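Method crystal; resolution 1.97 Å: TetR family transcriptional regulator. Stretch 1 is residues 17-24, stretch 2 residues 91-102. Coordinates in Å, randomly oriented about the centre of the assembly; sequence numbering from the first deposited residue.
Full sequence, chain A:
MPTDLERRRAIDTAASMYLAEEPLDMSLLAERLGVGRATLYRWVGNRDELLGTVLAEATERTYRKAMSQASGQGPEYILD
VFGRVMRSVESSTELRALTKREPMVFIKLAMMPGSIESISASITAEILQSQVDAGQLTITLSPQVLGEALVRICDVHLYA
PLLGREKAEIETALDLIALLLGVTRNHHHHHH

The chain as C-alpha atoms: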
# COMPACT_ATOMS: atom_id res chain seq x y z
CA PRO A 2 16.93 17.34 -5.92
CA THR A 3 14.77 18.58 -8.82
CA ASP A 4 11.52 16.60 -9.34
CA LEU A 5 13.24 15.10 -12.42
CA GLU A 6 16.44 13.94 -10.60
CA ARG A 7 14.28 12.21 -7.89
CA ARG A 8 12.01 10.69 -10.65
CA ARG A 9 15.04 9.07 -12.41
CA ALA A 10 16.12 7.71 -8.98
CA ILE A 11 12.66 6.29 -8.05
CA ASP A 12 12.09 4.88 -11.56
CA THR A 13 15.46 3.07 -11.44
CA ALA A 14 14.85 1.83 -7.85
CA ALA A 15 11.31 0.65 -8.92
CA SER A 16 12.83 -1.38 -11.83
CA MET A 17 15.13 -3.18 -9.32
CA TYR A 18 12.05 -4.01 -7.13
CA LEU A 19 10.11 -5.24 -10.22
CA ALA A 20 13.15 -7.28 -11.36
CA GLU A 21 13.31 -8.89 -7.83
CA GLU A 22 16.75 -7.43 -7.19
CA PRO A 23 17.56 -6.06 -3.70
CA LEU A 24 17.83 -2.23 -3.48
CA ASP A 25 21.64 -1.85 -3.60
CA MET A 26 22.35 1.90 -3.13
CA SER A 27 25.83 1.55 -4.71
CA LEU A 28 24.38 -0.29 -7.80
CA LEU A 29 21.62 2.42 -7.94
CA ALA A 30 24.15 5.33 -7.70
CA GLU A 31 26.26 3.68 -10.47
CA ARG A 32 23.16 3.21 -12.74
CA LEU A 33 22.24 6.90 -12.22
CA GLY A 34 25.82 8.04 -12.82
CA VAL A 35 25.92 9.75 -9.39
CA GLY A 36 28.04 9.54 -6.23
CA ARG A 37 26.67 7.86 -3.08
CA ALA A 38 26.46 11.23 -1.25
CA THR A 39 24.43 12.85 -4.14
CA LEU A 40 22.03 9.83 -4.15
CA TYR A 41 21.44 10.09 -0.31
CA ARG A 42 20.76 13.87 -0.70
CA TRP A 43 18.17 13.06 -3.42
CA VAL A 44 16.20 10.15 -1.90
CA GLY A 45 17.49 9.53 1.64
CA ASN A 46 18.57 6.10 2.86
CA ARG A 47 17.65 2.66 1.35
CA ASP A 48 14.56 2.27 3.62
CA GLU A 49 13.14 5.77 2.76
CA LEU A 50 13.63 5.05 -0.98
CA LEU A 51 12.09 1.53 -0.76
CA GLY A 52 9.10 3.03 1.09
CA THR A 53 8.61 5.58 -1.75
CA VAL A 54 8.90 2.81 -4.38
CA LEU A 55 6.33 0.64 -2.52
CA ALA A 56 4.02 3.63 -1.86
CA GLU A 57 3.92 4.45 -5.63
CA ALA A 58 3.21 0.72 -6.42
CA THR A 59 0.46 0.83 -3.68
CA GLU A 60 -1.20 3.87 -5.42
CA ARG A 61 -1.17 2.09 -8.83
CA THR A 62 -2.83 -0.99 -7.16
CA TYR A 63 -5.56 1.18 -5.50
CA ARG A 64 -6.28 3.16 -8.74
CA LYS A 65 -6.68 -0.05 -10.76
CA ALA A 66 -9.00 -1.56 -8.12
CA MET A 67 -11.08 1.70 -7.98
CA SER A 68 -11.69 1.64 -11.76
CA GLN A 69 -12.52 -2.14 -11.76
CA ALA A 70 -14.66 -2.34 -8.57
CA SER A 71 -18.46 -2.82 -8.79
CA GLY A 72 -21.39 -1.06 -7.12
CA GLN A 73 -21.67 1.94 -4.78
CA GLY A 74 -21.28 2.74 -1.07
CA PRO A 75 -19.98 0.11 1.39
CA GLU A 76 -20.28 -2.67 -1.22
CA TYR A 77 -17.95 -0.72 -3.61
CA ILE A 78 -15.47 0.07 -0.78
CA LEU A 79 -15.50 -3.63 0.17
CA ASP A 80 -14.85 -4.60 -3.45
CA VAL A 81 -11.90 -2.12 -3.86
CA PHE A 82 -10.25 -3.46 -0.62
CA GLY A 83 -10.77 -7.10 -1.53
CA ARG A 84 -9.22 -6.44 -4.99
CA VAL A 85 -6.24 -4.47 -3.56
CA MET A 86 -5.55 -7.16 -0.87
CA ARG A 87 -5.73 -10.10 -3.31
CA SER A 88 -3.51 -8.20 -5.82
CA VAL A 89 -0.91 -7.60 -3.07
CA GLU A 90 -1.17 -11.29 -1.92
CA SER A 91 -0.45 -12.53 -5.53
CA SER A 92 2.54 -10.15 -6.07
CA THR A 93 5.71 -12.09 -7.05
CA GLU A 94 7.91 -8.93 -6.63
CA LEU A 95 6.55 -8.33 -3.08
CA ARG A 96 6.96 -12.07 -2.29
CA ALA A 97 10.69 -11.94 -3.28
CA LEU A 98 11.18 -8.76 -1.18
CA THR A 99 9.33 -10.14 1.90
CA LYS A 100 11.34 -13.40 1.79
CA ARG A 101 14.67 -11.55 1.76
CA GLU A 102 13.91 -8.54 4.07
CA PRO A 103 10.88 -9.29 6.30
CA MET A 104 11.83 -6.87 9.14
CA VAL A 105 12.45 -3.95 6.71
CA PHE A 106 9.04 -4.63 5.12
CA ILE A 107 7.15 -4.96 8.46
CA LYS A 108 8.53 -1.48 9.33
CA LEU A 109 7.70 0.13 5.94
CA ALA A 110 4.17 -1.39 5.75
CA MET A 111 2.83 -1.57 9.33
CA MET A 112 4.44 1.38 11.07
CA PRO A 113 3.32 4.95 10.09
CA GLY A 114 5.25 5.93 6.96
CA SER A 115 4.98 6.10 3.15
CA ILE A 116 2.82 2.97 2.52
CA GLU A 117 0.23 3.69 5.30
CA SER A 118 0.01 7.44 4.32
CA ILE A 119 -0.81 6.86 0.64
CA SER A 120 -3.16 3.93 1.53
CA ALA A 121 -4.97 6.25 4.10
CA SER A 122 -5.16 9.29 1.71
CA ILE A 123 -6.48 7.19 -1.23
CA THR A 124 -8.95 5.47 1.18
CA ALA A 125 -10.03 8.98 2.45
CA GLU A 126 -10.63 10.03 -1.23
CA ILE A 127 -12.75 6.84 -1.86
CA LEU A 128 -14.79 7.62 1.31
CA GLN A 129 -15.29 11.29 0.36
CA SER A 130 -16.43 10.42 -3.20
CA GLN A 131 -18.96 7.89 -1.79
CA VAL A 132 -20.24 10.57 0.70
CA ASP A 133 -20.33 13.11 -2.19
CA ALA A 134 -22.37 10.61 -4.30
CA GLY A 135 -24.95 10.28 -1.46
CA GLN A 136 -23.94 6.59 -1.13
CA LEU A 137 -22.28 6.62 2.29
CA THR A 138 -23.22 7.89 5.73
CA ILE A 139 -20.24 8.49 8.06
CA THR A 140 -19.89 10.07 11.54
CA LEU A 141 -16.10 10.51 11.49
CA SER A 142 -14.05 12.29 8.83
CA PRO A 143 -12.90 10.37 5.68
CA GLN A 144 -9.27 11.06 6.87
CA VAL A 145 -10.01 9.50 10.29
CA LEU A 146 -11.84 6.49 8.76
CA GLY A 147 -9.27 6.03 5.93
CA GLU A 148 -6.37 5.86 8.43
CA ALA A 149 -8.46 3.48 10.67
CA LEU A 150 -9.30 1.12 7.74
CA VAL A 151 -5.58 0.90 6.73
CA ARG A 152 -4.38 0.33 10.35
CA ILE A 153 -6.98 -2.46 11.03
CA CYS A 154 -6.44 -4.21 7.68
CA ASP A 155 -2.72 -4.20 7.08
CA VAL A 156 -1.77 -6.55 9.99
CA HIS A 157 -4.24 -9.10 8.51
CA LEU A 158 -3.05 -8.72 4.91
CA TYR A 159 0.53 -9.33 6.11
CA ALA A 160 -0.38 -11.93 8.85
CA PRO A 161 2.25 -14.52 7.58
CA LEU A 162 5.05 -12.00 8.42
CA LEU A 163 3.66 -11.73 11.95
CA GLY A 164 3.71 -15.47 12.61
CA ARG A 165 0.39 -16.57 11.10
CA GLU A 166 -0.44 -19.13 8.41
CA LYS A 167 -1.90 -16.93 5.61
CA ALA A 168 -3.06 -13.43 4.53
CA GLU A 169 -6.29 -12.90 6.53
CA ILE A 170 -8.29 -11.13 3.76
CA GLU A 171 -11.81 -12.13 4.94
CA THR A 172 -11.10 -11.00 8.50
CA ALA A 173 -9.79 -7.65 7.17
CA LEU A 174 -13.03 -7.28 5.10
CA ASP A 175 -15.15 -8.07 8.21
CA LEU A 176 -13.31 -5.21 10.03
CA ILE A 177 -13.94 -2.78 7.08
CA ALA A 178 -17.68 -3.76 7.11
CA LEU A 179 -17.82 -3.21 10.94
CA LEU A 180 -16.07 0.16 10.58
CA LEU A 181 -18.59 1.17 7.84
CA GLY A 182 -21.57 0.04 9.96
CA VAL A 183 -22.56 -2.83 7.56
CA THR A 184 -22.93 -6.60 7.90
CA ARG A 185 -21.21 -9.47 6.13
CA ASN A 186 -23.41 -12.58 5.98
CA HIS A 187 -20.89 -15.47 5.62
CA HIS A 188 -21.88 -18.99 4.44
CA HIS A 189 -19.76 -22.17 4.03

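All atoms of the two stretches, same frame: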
# COMPACT_ATOMS: atom_id res chain seq x y z
N MET A 17 14.41 -2.20 -10.13
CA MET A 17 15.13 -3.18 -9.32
C MET A 17 14.14 -4.00 -8.50
O MET A 17 14.27 -5.21 -8.45
CB MET A 17 16.15 -2.48 -8.40
CG MET A 17 17.32 -1.89 -9.15
SD MET A 17 18.31 -0.76 -8.12
CE MET A 17 19.40 -1.93 -7.34
N TYR A 18 13.11 -3.34 -7.91
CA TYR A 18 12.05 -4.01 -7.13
C TYR A 18 11.27 -4.97 -8.03
O TYR A 18 11.17 -6.15 -7.72
CB TYR A 18 11.12 -2.99 -6.44
CG TYR A 18 9.85 -3.58 -5.84
CD1 TYR A 18 9.91 -4.48 -4.78
CD2 TYR A 18 8.60 -3.23 -6.33
CE1 TYR A 18 8.76 -5.04 -4.24
CE2 TYR A 18 7.43 -3.79 -5.80
CZ TYR A 18 7.52 -4.69 -4.75
OH TYR A 18 6.37 -5.23 -4.23
N LEU A 19 10.83 -4.48 -9.21
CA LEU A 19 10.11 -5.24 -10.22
C LEU A 19 10.91 -6.39 -10.80
O LEU A 19 10.33 -7.40 -11.20
CB LEU A 19 9.64 -4.32 -11.33
CG LEU A 19 8.45 -4.80 -12.10
CD1 LEU A 19 7.17 -4.80 -11.23
CD2 LEU A 19 8.27 -4.00 -13.36
N ALA A 20 12.25 -6.24 -10.85
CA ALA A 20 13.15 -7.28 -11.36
C ALA A 20 13.57 -8.28 -10.27
O ALA A 20 14.31 -9.22 -10.55
CB ALA A 20 14.36 -6.64 -12.03
N GLU A 21 13.06 -8.09 -9.04
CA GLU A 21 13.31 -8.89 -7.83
C GLU A 21 14.76 -8.82 -7.37
O GLU A 21 15.31 -9.78 -6.84
CB GLU A 21 12.78 -10.33 -7.95
CG GLU A 21 11.33 -10.43 -8.36
CD GLU A 21 10.78 -11.84 -8.45
OE1 GLU A 21 11.43 -12.79 -7.95
OE2 GLU A 21 9.68 -11.99 -9.02
N GLU A 22 15.37 -7.67 -7.57
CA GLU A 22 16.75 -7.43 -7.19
C GLU A 22 16.70 -6.62 -5.91
O GLU A 22 15.88 -5.70 -5.82
CB GLU A 22 17.47 -6.61 -8.27
CG GLU A 22 17.55 -7.28 -9.63
CD GLU A 22 18.09 -6.44 -10.78
OE1 GLU A 22 18.78 -5.43 -10.52
OE2 GLU A 22 17.85 -6.84 -11.94
N PRO A 23 17.56 -6.90 -4.91
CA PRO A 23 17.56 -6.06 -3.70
C PRO A 23 17.97 -4.62 -4.04
O PRO A 23 18.66 -4.40 -5.04
CB PRO A 23 18.58 -6.75 -2.79
CG PRO A 23 19.50 -7.48 -3.72
CD PRO A 23 18.61 -7.94 -4.84
N LEU A 24 17.53 -3.65 -3.24
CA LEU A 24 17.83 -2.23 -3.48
C LEU A 24 19.24 -1.83 -3.03
O LEU A 24 19.41 -1.21 -1.98
CB LEU A 24 16.77 -1.32 -2.85
CG LEU A 24 16.40 -0.08 -3.62
CD1 LEU A 24 15.47 -0.44 -4.77
CD2 LEU A 24 15.69 0.92 -2.71
N SER A 91 -0.97 -11.82 -4.35
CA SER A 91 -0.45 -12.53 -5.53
C SER A 91 0.79 -11.87 -6.16
O SER A 91 1.23 -12.30 -7.23
CB SER A 91 -1.56 -12.74 -6.56
OG SER A 91 -1.93 -11.53 -7.19
N SER A 92 1.37 -10.84 -5.51
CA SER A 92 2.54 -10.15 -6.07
C SER A 92 3.81 -10.96 -5.92
O SER A 92 4.24 -11.19 -4.80
CB SER A 92 2.73 -8.80 -5.40
OG SER A 92 3.88 -8.13 -5.91
N THR A 93 4.44 -11.34 -7.05
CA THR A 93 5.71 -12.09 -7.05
C THR A 93 6.88 -11.20 -6.59
O THR A 93 7.72 -11.66 -5.80
CB THR A 93 5.94 -12.74 -8.41
OG1 THR A 93 5.53 -11.82 -9.42
CG2 THR A 93 5.19 -14.03 -8.55
N GLU A 94 6.91 -9.92 -7.03
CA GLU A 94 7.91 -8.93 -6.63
C GLU A 94 7.88 -8.66 -5.11
O GLU A 94 8.93 -8.63 -4.47
CB GLU A 94 7.85 -7.64 -7.47
CG GLU A 94 6.52 -6.90 -7.48
CD GLU A 94 5.51 -7.31 -8.55
OE1 GLU A 94 5.80 -8.24 -9.33
OE2 GLU A 94 4.42 -6.69 -8.59
N LEU A 95 6.67 -8.51 -4.53
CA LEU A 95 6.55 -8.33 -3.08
C LEU A 95 7.05 -9.58 -2.37
O LEU A 95 7.85 -9.47 -1.44
CB LEU A 95 5.12 -8.00 -2.64
CG LEU A 95 4.98 -7.78 -1.13
CD1 LEU A 95 5.81 -6.58 -0.67
CD2 LEU A 95 3.54 -7.65 -0.72
N ARG A 96 6.60 -10.76 -2.83
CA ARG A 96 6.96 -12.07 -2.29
C ARG A 96 8.48 -12.25 -2.18
O ARG A 96 8.95 -12.72 -1.15
CB ARG A 96 6.32 -13.20 -3.11
CG ARG A 96 6.03 -14.47 -2.31
CD ARG A 96 4.93 -15.30 -2.94
NE ARG A 96 3.59 -14.81 -2.59
CZ ARG A 96 2.88 -15.23 -1.54
NH1 ARG A 96 3.38 -16.14 -0.72
NH2 ARG A 96 1.67 -14.72 -1.30
N ALA A 97 9.22 -11.87 -3.24
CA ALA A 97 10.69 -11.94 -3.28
C ALA A 97 11.30 -11.00 -2.25
O ALA A 97 12.26 -11.37 -1.59
CB ALA A 97 11.19 -11.59 -4.69
N LEU A 98 10.73 -9.78 -2.12
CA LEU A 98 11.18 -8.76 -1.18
C LEU A 98 10.93 -9.20 0.25
O LEU A 98 11.86 -9.15 1.05
CB LEU A 98 10.49 -7.41 -1.48
CG LEU A 98 10.88 -6.23 -0.57
CD1 LEU A 98 12.14 -5.53 -1.07
CD2 LEU A 98 9.72 -5.25 -0.43
N THR A 99 9.72 -9.69 0.56
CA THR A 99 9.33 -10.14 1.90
C THR A 99 10.11 -11.34 2.40
O THR A 99 10.33 -11.46 3.60
CB THR A 99 7.81 -10.25 2.09
OG1 THR A 99 7.28 -11.26 1.23
CG2 THR A 99 7.11 -8.93 1.88
N LYS A 100 10.55 -12.21 1.47
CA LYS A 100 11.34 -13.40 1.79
C LYS A 100 12.75 -13.01 2.19
O LYS A 100 13.29 -13.57 3.13
CB LYS A 100 11.36 -14.38 0.61
CG LYS A 100 10.18 -15.32 0.60
CD LYS A 100 10.12 -16.14 -0.69
CE LYS A 100 8.89 -17.01 -0.77
NZ LYS A 100 8.87 -17.84 -2.01
N ARG A 101 13.32 -12.01 1.50
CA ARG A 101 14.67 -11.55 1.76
C ARG A 101 14.80 -10.57 2.93
O ARG A 101 15.76 -10.66 3.67
CB ARG A 101 15.25 -10.95 0.46
CG ARG A 101 16.74 -10.62 0.48
CD ARG A 101 17.18 -9.91 -0.80
NE ARG A 101 16.31 -8.77 -1.12
CZ ARG A 101 15.46 -8.74 -2.13
NH1 ARG A 101 15.37 -9.77 -2.97
NH2 ARG A 101 14.70 -7.68 -2.33
N GLU A 102 13.85 -9.61 3.07
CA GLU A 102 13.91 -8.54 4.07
C GLU A 102 12.60 -8.41 4.84
O GLU A 102 11.98 -7.36 4.75
CB GLU A 102 14.23 -7.21 3.35
CG GLU A 102 15.48 -7.25 2.49
CD GLU A 102 15.84 -5.92 1.90
OE1 GLU A 102 16.28 -5.03 2.67
OE2 GLU A 102 15.67 -5.75 0.67
O HOH W 1 11.19 -7.59 -5.59
O HOH W 2 7.80 -10.61 -10.35
O HOH W 3 13.43 -7.23 -4.40
O HOH W 4 15.38 -3.98 -1.39

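Stretch 1 is the last turn of a helix and the loop that follows it. Glu21 leaves the helix with positive phi in a Schellman motif: Glu22 N bonds to Met17 O (2.8 Å) and Glu21 N to Tyr18 O (3.0 Å). In stretch 2 a helix spans residues 93-101. Ser92 caps its start, its OG accepting from Leu95 N at 3.1 Å. The nearest CA atoms across the stretches are those of Glu21 and Glu94, 5.5 Å apart.

No direct hydrogen bond joins the stretches; packing and water do the work. The Tyr18 ring lies against the helix. Glu94 CB sits over one face, 4.2 Å from the ring centroid, a CH-pi contact. Tyr18 CE1 also meets Leu98 CD2 at 3.9 Å, an apolar contact. Tyr18 OH lies 3.3 Å from Leu95 N, but the angle is too poor for a bond. Glu21 OE1 rests 3.5 Å from Ala97 CB. Farther along, Pro23 CB covers one face of the Arg101 guanidinium, 3.5 Å from Arg101 NE.

Four waters supply the polar links. Tyr18 O and Glu94 O are both acceptors and cannot bond to each other, so water 1 donates to both. Water 2 donates to Glu21 OE2 and accepts from Thr93 OG1. Arg101 NH2 is 4.2 Å from Glu22 O, too far for a direct bond; water 3 spans the gap, its bond to Glu22 O weak. Water 4 accepts from Leu24 N and donates to Glu102 OE2.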